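Local coordinates for amidohydrolase 3 domain-containing protein (Pyrococcus furiosus, PDB 3ICJ) that probably hydrolyses carbon-nitrogen bonds other than peptide bonds, as a zinc-binding member of the amidohydrolase family whose substrate is not established, at residues M37-N42 with G57-N62; G148-R153 with F170-M175; R161-Y166 with V174-M179; V444-A449 with E465-Y470. All blocks are in the same frame, centred on the assembly; numbering follows the deposited sequence.

Interaction 1 of 4, residues M37-N42 with G57-N62; sequences MKALIN and GLVISN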
loop_
_atom_site.group_PDB
_atom_site.type_symbol
_atom_site.label_atom_id
_atom_site.label_comp_id
_atom_site.label_asym_id
_atom_site.label_seq_id
_atom_site.Cartn_x
_atom_site.Cartn_y
_atom_site.Cartn_z
ATOM N N MET A 37 0.354 1.604 32.667
ATOM C CA MET A 37 -0.055 2.993 32.482
ATOM C C MET A 37 1.189 3.871 32.303
ATOM O O MET A 37 2.165 3.724 33.037
ATOM C CB MET A 37 -0.910 3.503 33.662
ATOM C CG MET A 37 -1.351 4.971 33.490
ATOM S SD MET A 37 -1.676 5.927 34.994
ATOM C CE MET A 37 -3.445 6.094 34.895
ATOM N N LYS A 38 1.154 4.763 31.317
ATOM C CA LYS A 38 2.193 5.785 31.144
ATOM C C LYS A 38 1.649 7.191 30.885
ATOM O O LYS A 38 0.648 7.377 30.187
ATOM C CB LYS A 38 3.260 5.392 30.101
ATOM C CG LYS A 38 2.748 4.937 28.743
ATOM C CD LYS A 38 3.869 4.323 27.894
ATOM C CE LYS A 38 4.377 3.013 28.499
ATOM N NZ LYS A 38 5.601 2.512 27.824
ATOM N N ALA A 39 2.312 8.172 31.486
ATOM C CA ALA A 39 2.053 9.562 31.207
ATOM C C ALA A 39 3.269 10.151 30.486
ATOM O O ALA A 39 4.391 10.072 30.981
ATOM C CB ALA A 39 1.739 10.332 32.500
ATOM N N LEU A 40 3.038 10.694 29.296
ATOM C CA LEU A 40 4.049 11.464 28.561
ATOM C C LEU A 40 3.802 12.926 28.910
ATOM O O LEU A 40 2.726 13.458 28.632
ATOM C CB LEU A 40 3.907 11.248 27.046
ATOM C CG LEU A 40 3.612 9.842 26.528
ATOM C CD1 LEU A 40 3.326 9.902 25.037
ATOM C CD2 LEU A 40 4.775 8.910 26.799
ATOM N N ILE A 41 4.784 13.570 29.541
ATOM C CA ILE A 41 4.622 14.939 30.072
ATOM C C ILE A 41 5.709 15.889 29.554
ATOM O O ILE A 41 6.648 15.437 28.890
ATOM C CB ILE A 41 4.578 14.948 31.631
ATOM C CG1 ILE A 41 5.862 14.374 32.238
ATOM C CG2 ILE A 41 3.357 14.161 32.163
ATOM C CD1 ILE A 41 6.118 14.893 33.608
ATOM N N ASN A 42 5.575 17.189 29.840
ATOM C CA ASN A 42 6.615 18.200 29.528
ATOM C C ASN A 42 7.062 18.206 28.036
ATOM O O ASN A 42 8.250 18.298 27.705
ATOM C CB ASN A 42 7.796 18.075 30.524
ATOM C CG ASN A 42 8.781 19.237 30.450
ATOM O OD1 ASN A 42 8.396 20.385 30.221
ATOM N ND2 ASN A 42 10.067 18.937 30.663
ATOM N N GLY A 57 0.320 17.088 27.947
ATOM C CA GLY A 57 0.413 15.809 28.670
ATOM C C GLY A 57 -0.543 14.756 28.138
ATOM O O GLY A 57 -1.678 15.071 27.760
ATOM N N LEU A 58 -0.088 13.500 28.113
ATOM C CA LEU A 58 -0.905 12.402 27.613
ATOM C C LEU A 58 -0.806 11.212 28.534
ATOM O O LEU A 58 0.295 10.703 28.769
ATOM C CB LEU A 58 -0.451 12.002 26.203
ATOM C CG LEU A 58 -1.404 11.161 25.361
ATOM C CD1 LEU A 58 -2.605 11.974 24.950
ATOM C CD2 LEU A 58 -0.662 10.612 24.133
ATOM N N VAL A 59 -1.948 10.775 29.064
ATOM C CA VAL A 59 -2.002 9.535 29.834
ATOM C C VAL A 59 -2.569 8.382 29.002
ATOM O O VAL A 59 -3.645 8.491 28.406
ATOM C CB VAL A 59 -2.815 9.685 31.150
ATOM C CG1 VAL A 59 -2.726 8.405 31.988
ATOM C CG2 VAL A 59 -2.300 10.853 31.960
ATOM N N ILE A 60 -1.833 7.273 28.995
ATOM C CA ILE A 60 -2.153 6.087 28.234
ATOM C C ILE A 60 -2.289 4.906 29.185
ATOM O O ILE A 60 -1.476 4.755 30.099
ATOM C CB ILE A 60 -1.029 5.810 27.206
ATOM C CG1 ILE A 60 -1.029 6.891 26.121
ATOM C CG2 ILE A 60 -1.182 4.443 26.572
ATOM C CD1 ILE A 60 0.360 7.222 25.624
ATOM N N SER A 61 -3.320 4.080 28.998
ATOM C CA SER A 61 -3.385 2.804 29.707
ATOM C C SER A 61 -4.141 1.762 28.912
ATOM O O SER A 61 -5.182 2.066 28.311
ATOM C CB SER A 61 -3.972 2.948 31.119
ATOM O OG SER A 61 -5.340 3.298 31.092
ATOM N N ASN A 62 -3.598 0.539 28.925
ATOM C CA ASN A 62 -4.118 -0.594 28.157
ATOM C C ASN A 62 -4.210 -0.268 26.649
ATOM O O ASN A 62 -5.158 -0.665 25.954
ATOM C CB ASN A 62 -5.445 -1.099 28.761
ATOM C CG ASN A 62 -5.269 -1.673 30.174
ATOM O OD1 ASN A 62 -4.750 -2.781 30.342
ATOM N ND2 ASN A 62 -5.714 -0.927 31.190
#

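Interaction 2 of 4, residues G148-R153 with F170-M175; sequences GRWPTR and FHVAVM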
loop_
_atom_site.group_PDB
_atom_site.type_symbol
_atom_site.label_atom_id
_atom_site.label_comp_id
_atom_site.label_asym_id
_atom_site.label_seq_id
_atom_site.Cartn_x
_atom_site.Cartn_y
_atom_site.Cartn_z
ATOM N N GLY A 148 27.119 -5.403 -20.789
ATOM C CA GLY A 148 27.880 -5.658 -22.019
ATOM C C GLY A 148 27.212 -6.690 -22.916
ATOM O O GLY A 148 27.486 -6.750 -24.116
ATOM N N ARG A 149 26.338 -7.503 -22.321
ATOM C CA ARG A 149 25.520 -8.493 -23.030
ATOM C C ARG A 149 24.343 -8.904 -22.147
ATOM O O ARG A 149 24.245 -8.472 -20.994
ATOM C CB ARG A 149 26.348 -9.726 -23.467
ATOM C CG ARG A 149 27.040 -10.505 -22.346
ATOM C CD ARG A 149 27.729 -11.756 -22.897
ATOM N NE ARG A 149 28.414 -12.541 -21.861
ATOM C CZ ARG A 149 27.834 -13.481 -21.114
ATOM N NH1 ARG A 149 26.539 -13.758 -21.246
ATOM N NH2 ARG A 149 28.545 -14.130 -20.203
ATOM N N TRP A 150 23.452 -9.727 -22.689
ATOM C CA TRP A 150 22.318 -10.239 -21.925
ATOM C C TRP A 150 22.764 -11.345 -20.972
ATOM O O TRP A 150 23.579 -12.193 -21.353
ATOM C CB TRP A 150 21.257 -10.815 -22.857
ATOM C CG TRP A 150 20.433 -9.818 -23.593
ATOM C CD1 TRP A 150 20.761 -9.180 -24.761
ATOM C CD2 TRP A 150 19.116 -9.369 -23.245
ATOM N NE1 TRP A 150 19.740 -8.344 -25.143
ATOM C CE2 TRP A 150 18.718 -8.439 -24.233
ATOM C CE3 TRP A 150 18.239 -9.647 -22.180
ATOM C CZ2 TRP A 150 17.475 -7.784 -24.193
ATOM C CZ3 TRP A 150 16.994 -8.991 -22.142
ATOM C CH2 TRP A 150 16.631 -8.073 -23.144
ATOM N N PRO A 151 22.221 -11.353 -19.737
ATOM C CA PRO A 151 22.437 -12.508 -18.863
ATOM C C PRO A 151 21.589 -13.678 -19.358
ATOM O O PRO A 151 20.517 -13.472 -19.948
ATOM C CB PRO A 151 21.960 -12.014 -17.492
ATOM C CG PRO A 151 20.916 -10.958 -17.796
ATOM C CD PRO A 151 21.281 -10.371 -19.157
ATOM N N THR A 152 22.079 -14.897 -19.183
ATOM C CA THR A 152 21.321 -16.057 -19.613
ATOM C C THR A 152 21.322 -17.133 -18.555
ATOM O O THR A 152 22.128 -17.108 -17.606
ATOM C CB THR A 152 21.876 -16.707 -20.924
ATOM O OG1 THR A 152 23.195 -17.215 -20.685
ATOM C CG2 THR A 152 21.871 -15.745 -22.105
ATOM N N ARG A 153 20.433 -18.099 -18.775
ATOM C CA ARG A 153 20.315 -19.340 -18.019
ATOM C C ARG A 153 21.659 -20.016 -17.743
ATOM O O ARG A 153 21.911 -20.461 -16.619
ATOM C CB ARG A 153 19.391 -20.281 -18.808
ATOM C CG ARG A 153 19.178 -21.642 -18.240
ATOM C CD ARG A 153 18.688 -22.599 -19.334
ATOM N NE ARG A 153 18.202 -23.839 -18.729
ATOM C CZ ARG A 153 17.165 -24.560 -19.155
ATOM N NH1 ARG A 153 16.455 -24.177 -20.213
ATOM N NH2 ARG A 153 16.821 -25.666 -18.499
ATOM N N PHE A 170 11.330 -4.247 -14.925
ATOM C CA PHE A 170 10.383 -5.271 -14.418
ATOM C C PHE A 170 9.459 -5.858 -15.502
ATOM O O PHE A 170 8.492 -6.553 -15.184
ATOM C CB PHE A 170 9.553 -4.797 -13.196
ATOM C CG PHE A 170 10.374 -4.507 -11.963
ATOM C CD1 PHE A 170 10.638 -5.511 -11.032
ATOM C CD2 PHE A 170 10.861 -3.221 -11.720
ATOM C CE1 PHE A 170 11.397 -5.244 -9.882
ATOM C CE2 PHE A 170 11.621 -2.943 -10.575
ATOM C CZ PHE A 170 11.886 -3.961 -9.654
ATOM N N HIS A 171 9.758 -5.586 -16.774
ATOM C CA HIS A 171 8.974 -6.139 -17.885
ATOM C C HIS A 171 9.604 -7.426 -18.427
ATOM O O HIS A 171 8.984 -8.123 -19.231
ATOM C CB HIS A 171 8.774 -5.108 -19.016
ATOM C CG HIS A 171 8.119 -3.837 -18.568
ATOM N ND1 HIS A 171 6.959 -3.819 -17.822
ATOM C CD2 HIS A 171 8.464 -2.541 -18.760
ATOM C CE1 HIS A 171 6.621 -2.567 -17.570
ATOM N NE2 HIS A 171 7.518 -1.773 -18.128
ATOM N N VAL A 172 10.816 -7.741 -17.959
ATOM C CA VAL A 172 11.600 -8.923 -18.400
ATOM C C VAL A 172 12.297 -9.551 -17.175
ATOM O O VAL A 172 12.655 -8.829 -16.237
ATOM C CB VAL A 172 12.694 -8.541 -19.469
ATOM C CG1 VAL A 172 13.499 -9.767 -19.933
ATOM C CG2 VAL A 172 12.098 -7.802 -20.694
ATOM N N ALA A 173 12.493 -10.874 -17.172
ATOM C CA ALA A 173 13.296 -11.517 -16.137
ATOM C C ALA A 173 14.174 -12.624 -16.716
ATOM O O ALA A 173 13.835 -13.199 -17.740
ATOM C CB ALA A 173 12.405 -12.072 -15.036
ATOM N N VAL A 174 15.308 -12.890 -16.074
ATOM C CA VAL A 174 16.148 -14.042 -16.419
ATOM C C VAL A 174 16.171 -15.016 -15.243
ATOM O O VAL A 174 16.130 -14.598 -14.076
ATOM C CB VAL A 174 17.592 -13.625 -16.899
ATOM C CG1 VAL A 174 18.425 -13.024 -15.752
ATOM C CG2 VAL A 174 18.336 -14.802 -17.573
ATOM N N MET A 175 16.213 -16.313 -15.553
ATOM C CA MET A 175 16.260 -17.353 -14.524
ATOM C C MET A 175 17.270 -18.456 -14.884
ATOM O O MET A 175 17.671 -18.581 -16.049
ATOM C CB MET A 175 14.841 -17.914 -14.238
ATOM C CG MET A 175 14.184 -18.693 -15.393
ATOM S SD MET A 175 12.410 -19.026 -15.138
ATOM C CE MET A 175 11.722 -17.491 -15.690
#

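Interaction 3 of 4, residues R161-Y166 with V174-M179; sequences RPVFLY and VMNSKM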
loop_
_atom_site.group_PDB
_atom_site.type_symbol
_atom_site.label_atom_id
_atom_site.label_comp_id
_atom_site.label_asym_id
_atom_site.label_seq_id
_atom_site.Cartn_x
_atom_site.Cartn_y
_atom_site.Cartn_z
ATOM N N ARG A 161 21.291 -22.950 -6.541
ATOM C CA ARG A 161 19.894 -22.870 -6.172
ATOM C C ARG A 161 19.052 -22.025 -7.107
ATOM O O ARG A 161 19.632 -21.321 -7.917
ATOM C CB ARG A 161 19.736 -22.417 -4.725
ATOM C CG ARG A 161 20.132 -20.996 -4.441
ATOM C CD ARG A 161 20.406 -20.830 -2.954
ATOM N NE ARG A 161 21.721 -20.263 -2.715
ATOM C CZ ARG A 161 21.938 -19.148 -2.033
ATOM N NH1 ARG A 161 23.171 -18.695 -1.875
ATOM N NH2 ARG A 161 20.931 -18.492 -1.501
ATOM N N PRO A 162 17.730 -22.088 -7.006
ATOM C CA PRO A 162 16.908 -21.332 -7.970
ATOM C C PRO A 162 17.160 -19.834 -7.902
ATOM O O PRO A 162 17.377 -19.281 -6.824
ATOM C CB PRO A 162 15.467 -21.646 -7.554
ATOM C CG PRO A 162 15.560 -22.953 -6.880
ATOM C CD PRO A 162 16.880 -22.954 -6.162
ATOM N N VAL A 163 17.171 -19.210 -9.071
ATOM C CA VAL A 163 17.519 -17.807 -9.221
ATOM C C VAL A 163 16.486 -17.181 -10.153
ATOM O O VAL A 163 16.126 -17.780 -11.162
ATOM C CB VAL A 163 18.966 -17.669 -9.780
ATOM C CG1 VAL A 163 19.184 -16.336 -10.425
ATOM C CG2 VAL A 163 20.012 -17.893 -8.664
ATOM N N PHE A 164 15.983 -15.996 -9.812
ATOM C CA PHE A 164 14.994 -15.330 -10.661
ATOM C C PHE A 164 15.269 -13.837 -10.566
ATOM O O PHE A 164 15.110 -13.241 -9.495
ATOM C CB PHE A 164 13.574 -15.683 -10.189
ATOM C CG PHE A 164 12.465 -15.080 -11.036
ATOM C CD1 PHE A 164 11.844 -15.835 -12.016
ATOM C CD2 PHE A 164 12.035 -13.770 -10.836
ATOM C CE1 PHE A 164 10.827 -15.297 -12.797
ATOM C CE2 PHE A 164 11.016 -13.218 -11.615
ATOM C CZ PHE A 164 10.414 -13.984 -12.596
ATOM N N LEU A 165 15.701 -13.244 -11.678
ATOM C CA LEU A 165 16.225 -11.872 -11.668
ATOM C C LEU A 165 15.516 -10.934 -12.644
ATOM O O LEU A 165 15.629 -11.098 -13.852
ATOM C CB LEU A 165 17.726 -11.872 -11.985
ATOM C CG LEU A 165 18.647 -12.807 -11.196
ATOM C CD1 LEU A 165 20.028 -12.843 -11.834
ATOM C CD2 LEU A 165 18.750 -12.402 -9.742
ATOM N N TYR A 166 14.791 -9.957 -12.106
ATOM C CA TYR A 166 14.123 -8.957 -12.931
ATOM C C TYR A 166 15.134 -8.089 -13.672
ATOM O O TYR A 166 16.226 -7.824 -13.170
ATOM C CB TYR A 166 13.207 -8.082 -12.072
ATOM C CG TYR A 166 11.959 -8.787 -11.594
ATOM C CD1 TYR A 166 10.830 -8.865 -12.400
ATOM C CD2 TYR A 166 11.908 -9.374 -10.338
ATOM C CE1 TYR A 166 9.686 -9.508 -11.967
ATOM C CE2 TYR A 166 10.768 -10.020 -9.896
ATOM C CZ TYR A 166 9.660 -10.084 -10.714
ATOM O OH TYR A 166 8.524 -10.725 -10.279
ATOM N N VAL A 174 15.308 -12.890 -16.074
ATOM C CA VAL A 174 16.148 -14.042 -16.419
ATOM C C VAL A 174 16.171 -15.016 -15.243
ATOM O O VAL A 174 16.130 -14.598 -14.076
ATOM C CB VAL A 174 17.592 -13.625 -16.899
ATOM C CG1 VAL A 174 18.425 -13.024 -15.752
ATOM C CG2 VAL A 174 18.336 -14.802 -17.573
ATOM N N MET A 175 16.213 -16.313 -15.553
ATOM C CA MET A 175 16.260 -17.353 -14.524
ATOM C C MET A 175 17.270 -18.456 -14.884
ATOM O O MET A 175 17.671 -18.581 -16.049
ATOM C CB MET A 175 14.841 -17.914 -14.238
ATOM C CG MET A 175 14.184 -18.693 -15.393
ATOM S SD MET A 175 12.410 -19.026 -15.138
ATOM C CE MET A 175 11.722 -17.491 -15.690
ATOM N N ASN A 176 17.708 -19.235 -13.896
ATOM C CA ASN A 176 18.538 -20.404 -14.222
ATOM C C ASN A 176 17.677 -21.659 -14.435
ATOM O O ASN A 176 16.438 -21.574 -14.378
ATOM C CB ASN A 176 19.680 -20.612 -13.215
ATOM C CG ASN A 176 19.197 -20.985 -11.838
ATOM O OD1 ASN A 176 17.992 -21.143 -11.596
ATOM N ND2 ASN A 176 20.141 -21.129 -10.914
ATOM N N SER A 177 18.331 -22.795 -14.695
ATOM C CA SER A 177 17.647 -24.060 -14.997
ATOM C C SER A 177 16.791 -24.604 -13.861
ATOM O O SER A 177 15.673 -25.074 -14.107
ATOM C CB SER A 177 18.643 -25.134 -15.454
ATOM O OG SER A 177 19.279 -24.727 -16.654
ATOM N N LYS A 178 17.308 -24.515 -12.634
ATOM C CA LYS A 178 16.585 -24.940 -11.426
ATOM C C LYS A 178 15.244 -24.221 -11.294
ATOM O O LYS A 178 14.214 -24.849 -11.033
ATOM C CB LYS A 178 17.429 -24.700 -10.169
ATOM C CG LYS A 178 18.427 -25.804 -9.881
ATOM C CD LYS A 178 18.978 -25.680 -8.484
ATOM C CE LYS A 178 19.502 -27.018 -7.975
ATOM N NZ LYS A 178 20.811 -27.369 -8.580
ATOM N N MET A 179 15.268 -22.909 -11.511
ATOM C CA MET A 179 14.069 -22.092 -11.482
ATOM C C MET A 179 13.108 -22.462 -12.631
ATOM O O MET A 179 11.906 -22.573 -12.412
ATOM C CB MET A 179 14.454 -20.607 -11.519
ATOM C CG MET A 179 13.331 -19.636 -11.166
ATOM S SD MET A 179 12.808 -19.681 -9.430
ATOM C CE MET A 179 11.096 -19.796 -9.825
#

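Interaction 4 of 4, residues V444-A449 with E465-Y470; sequences VSIDAA and EALHLY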
loop_
_atom_site.group_PDB
_atom_site.type_symbol
_atom_site.label_atom_id
_atom_site.label_comp_id
_atom_site.label_asym_id
_atom_site.label_seq_id
_atom_site.Cartn_x
_atom_site.Cartn_y
_atom_site.Cartn_z
ATOM N N VAL A 444 8.269 11.620 2.681
ATOM C CA VAL A 444 8.549 11.806 1.263
ATOM C C VAL A 444 7.225 11.993 0.493
ATOM O O VAL A 444 7.159 12.800 -0.427
ATOM C CB VAL A 444 9.443 10.619 0.716
ATOM C CG1 VAL A 444 9.587 10.641 -0.800
ATOM C CG2 VAL A 444 10.834 10.641 1.375
ATOM N N SER A 445 6.168 11.276 0.888
ATOM C CA SER A 445 4.838 11.469 0.307
ATOM C C SER A 445 4.124 12.748 0.799
ATOM O O SER A 445 3.348 13.337 0.059
ATOM C CB SER A 445 3.929 10.251 0.545
ATOM O OG SER A 445 4.296 9.177 -0.305
ATOM N N ILE A 446 4.372 13.146 2.047
ATOM C CA ILE A 446 3.847 14.402 2.600
ATOM C C ILE A 446 4.400 15.611 1.813
ATOM O O ILE A 446 3.642 16.530 1.454
ATOM C CB ILE A 446 4.160 14.516 4.123
ATOM C CG1 ILE A 446 3.189 13.642 4.918
ATOM C CG2 ILE A 446 4.030 15.978 4.649
ATOM C CD1 ILE A 446 3.690 13.370 6.263
ATOM N N ASP A 447 5.707 15.578 1.544
ATOM C CA ASP A 447 6.409 16.590 0.747
ATOM C C ASP A 447 5.761 16.760 -0.624
ATOM O O ASP A 447 5.567 17.878 -1.100
ATOM C CB ASP A 447 7.867 16.155 0.567
ATOM C CG ASP A 447 8.785 17.301 0.247
ATOM O OD1 ASP A 447 9.457 17.792 1.187
ATOM O OD2 ASP A 447 8.844 17.710 -0.933
ATOM N N ALA A 448 5.446 15.630 -1.253
ATOM C CA ALA A 448 4.763 15.599 -2.548
ATOM C C ALA A 448 3.365 16.248 -2.519
ATOM O O ALA A 448 3.001 17.028 -3.411
ATOM C CB ALA A 448 4.671 14.157 -3.043
ATOM N N ALA A 449 2.585 15.926 -1.494
ATOM C CA ALA A 449 1.201 16.419 -1.385
ATOM C C ALA A 449 1.118 17.926 -1.122
ATOM O O ALA A 449 0.151 18.607 -1.506
ATOM C CB ALA A 449 0.474 15.657 -0.279
ATOM N N GLU A 465 -3.064 19.579 6.592
ATOM C CA GLU A 465 -4.022 18.717 5.916
ATOM C C GLU A 465 -3.357 17.399 5.554
ATOM O O GLU A 465 -3.948 16.351 5.757
ATOM C CB GLU A 465 -4.604 19.379 4.656
ATOM C CG GLU A 465 -5.596 20.525 4.924
ATOM C CD GLU A 465 -5.956 21.313 3.653
ATOM O OE1 GLU A 465 -5.048 21.671 2.869
ATOM O OE2 GLU A 465 -7.154 21.588 3.438
ATOM N N ALA A 466 -2.129 17.460 5.020
ATOM C CA ALA A 466 -1.390 16.246 4.626
ATOM C C ALA A 466 -1.156 15.310 5.814
ATOM O O ALA A 466 -1.304 14.094 5.685
ATOM C CB ALA A 466 -0.067 16.602 3.950
ATOM N N LEU A 467 -0.815 15.881 6.969
ATOM C CA LEU A 467 -0.656 15.089 8.196
ATOM C C LEU A 467 -1.993 14.503 8.675
ATOM O O LEU A 467 -2.059 13.328 9.050
ATOM C CB LEU A 467 0.020 15.919 9.285
ATOM C CG LEU A 467 1.505 16.227 9.003
ATOM C CD1 LEU A 467 1.975 17.432 9.780
ATOM C CD2 LEU A 467 2.407 15.046 9.263
ATOM N N HIS A 468 -3.058 15.307 8.626
ATOM C CA HIS A 468 -4.393 14.786 8.866
ATOM C C HIS A 468 -4.742 13.586 7.980
ATOM O O HIS A 468 -5.152 12.526 8.488
ATOM C CB HIS A 468 -5.456 15.868 8.677
ATOM C CG HIS A 468 -6.838 15.308 8.651
ATOM N ND1 HIS A 468 -7.393 14.665 9.738
ATOM C CD2 HIS A 468 -7.769 15.267 7.667
ATOM C CE1 HIS A 468 -8.611 14.253 9.423
ATOM N NE2 HIS A 468 -8.861 14.605 8.172
ATOM N N LEU A 469 -4.558 13.747 6.666
ATOM C CA LEU A 469 -4.847 12.680 5.674
ATOM C C LEU A 469 -4.026 11.400 5.845
ATOM O O LEU A 469 -4.508 10.304 5.569
ATOM C CB LEU A 469 -4.714 13.221 4.237
ATOM C CG LEU A 469 -5.721 14.357 3.997
ATOM C CD1 LEU A 469 -5.388 15.127 2.712
ATOM C CD2 LEU A 469 -7.174 13.885 4.014
ATOM N N TYR A 470 -2.810 11.535 6.336
ATOM C CA TYR A 470 -1.922 10.401 6.534
ATOM C C TYR A 470 -2.062 9.764 7.919
ATOM O O TYR A 470 -1.368 8.825 8.239
ATOM C CB TYR A 470 -0.481 10.838 6.308
ATOM C CG TYR A 470 0.384 9.888 5.527
ATOM C CD1 TYR A 470 1.290 10.357 4.609
ATOM C CD2 TYR A 470 0.310 8.531 5.723
ATOM C CE1 TYR A 470 2.092 9.506 3.918
ATOM C CE2 TYR A 470 1.102 7.677 5.031
ATOM C CZ TYR A 470 1.994 8.169 4.128
ATOM O OH TYR A 470 2.789 7.318 3.439
#

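Interaction 1 of 4, residues M37-N42 with G57-N62
M37 reaches over from the start of strand 37-41 onto V59 and S61 of the antiparallel strand 57-61. Its CB packs against S61 CB at 4.0 Å, the two residues forming a non-hydrogen-bonded pair. CG, set anti to the backbone N (chi1 180°), lies 3.4 Å from I60 O and approaches V59 CG1. SD continues along that same methyl, and the bend at the last torsion brings CE to 3.8 Å from V59 CG1. Shortening M37 to an alanine removes CG, SD and CE and is likely to leave V59 CG1 without its thioether cover. A39 CB meets the other branch of V59, CG2, on this face, which helix 71-81 covers. The reverse face carries K38, L40, L58 and I60: L40 CD1 touches I60 CD1 at 4.0 Å and lies beside L58 CD2, with Y494 packing on L40 and I60. Between the faces, K38 with I60 and L40 with L58 each exchange two backbone N-H...O bonds, the shortest being I60 N to K38 O and L40 N to L58 O, both 2.8 Å. The backbone fixes the register of this mixed sheet, while mainly apolar contacts of M37, A39 and V59 pack their face on helix 71-81.

Interaction 2 of 4, residues G148-R153 with F170-M175
V174 sends its two methyls to different places in the P151-T152 part of the loop. CG1 lies 3.8 Å from P151 CG, near the outer corner of the proline ring, and the two side chains meet at a slant. CG2, anti to the backbone N, instead lies against the backbone, 3.5 Å from P151 O and 3.8 Å from T152 CA. With a glycine at V174 both methyls go, and the proline ring and the T152 backbone would probably lose their apolar partner, opening a gap between loop and strand. Two residues earlier, V172, which also points toward the loop, presents CG1 to the rim of the W150 indole, near the ring plane and 4.2 Å from CZ3, a looser edge contact.

At the other end, R153 brings only the root of its side chain to the strand. Its CA makes a CA-H...O contact of 3.4 Å with M175 O, and CB stands 3.7 Å from the same oxygen. The arm then runs extended and leads elsewhere: NE probably bonds S177 OG, and NH1 bonds E193 O. M175 O and P151 O are both buried here and have no hydrogen-bonding partner in the model.

The loop between helix 144-147 and helix 153-156 therefore packs along strand 172-175 without pairing with it. W142 of strand 137-142 touches both P151 and V174, I197 of strand 197-199 touches W150 and V172, and I180 of helix 177-183 packs against R153 and M175.

Interaction 3 of 4, residues R161-Y166 with V174-M179
L165 and V174 form a hydrogen-bonded pair in the beta hairpin of strands 163-167 and 172-175, where the second strand runs directly into helix 177-183. Their reciprocal backbone bonds are L165 N to V174 O at 2.8 Å and V174 N to L165 O at 2.9 Å. Toward the helix the pairing weakens, and N176 N makes only a long, weak bond to V163 O.

The N176 side chain takes over the polar work. Placed between its own backbone N and carbonyl carbon (chi1 67°), the amide reaches over to the 161-163 backbone, crossing V163 at about a right angle. ND2 donates to R161 O at 3.0 Å, with that oxygen close to the amide plane; a second bond runs from ND2 to L156 O. OD1 accepts both V163 N and M179 N, the latter at 3.2 Å as the N-cap bond of the helix. One asparagine thus ties together the R161 loop, V163 of the first strand, the start of helix 177-183 and the end of helix 153-156, its amide gripped at both ends.

Apolar contacts fill in around it. M179 CG sits at the edge of the F164 ring, near its plane, and M179 SD rests 3.8 Å from P162 CB. The bent M175 chain brings CE to 3.7 Å from F164 CE1, while K178 lays its methylene CD against R161 CA. L203 and I210 of helix 200-214 also pack on F164.

At N176 OD1 the two backbone donors arrive from opposite faces of the amide plane: M179 N is tilted 27° from it, whereas V163 N stands 50° out.

Interaction 4 of 4, residues V444-A449 with E465-Y470
I446 is the centre of the close packing, spreading its branches over three residues of the facing helix. CD1, carried outward by a nearly straight second torsion (chi2 162°), meets L467 CD2 at 3.7 Å, the two side chains crossing at about a right angle. CG1 lies 3.8 Å from Y470 CD1 and approaches the ring on a slant. CG2, anti to the backbone N, turns the other way, to A466 CB at 4.2 Å. S445 adds a second hold on the tyrosine: its CB stands at the ring edge, near the plane and 3.9 Å from CE1. The tyrosine is thus touched along one side, at CD1 and CE1, by consecutive residues of helix 442-451.

These helices pack at a wide angle, 132° between their N-to-C directions, with the axes of the two short segments 9.7 Å apart. Their place is consistent with the distorted (beta/alpha)8 barrel of the amidohydrolase superfamily, close to the zinc site: the S445 side chain is about 9 Å from that of D434, and the Y470 side chain about 9 Å from that of H101, both zinc ligands. F97 of strand 92-102 meets the Y470 ring edge-to-face and also touches I446 and L467, while F431 covers A449 and A466.

Packing is looser between A449 and A466, whose CB atoms are 4.4 Å apart. Away from the interface, V444 and D447 point off the facing helix, D447 being exposed, and the partly exposed E465 forms a salt bridge to K421 NZ.

How the interactions relate
Interactions 2 and 3 share V174 and M175 and set strand 172-175 against different partners: a loop in interaction 2, the hairpin strand in interaction 3. They also meet directly, through R153 NE and S177 OG. Interaction 1 lies on the opposite side of the chain's centre from both, its centre 55 Å from that of interaction 2. Interactions 1, 3 and 4 are buried, whereas interaction 2 is only partly so. Backbone bonding carries both strand pairings, supplemented in interaction 3 by a side-chain amide; interactions 2 and 4 rely on apolar packing. Interaction 4 alone lies near the zinc site, the other three being structural contacts remote from it.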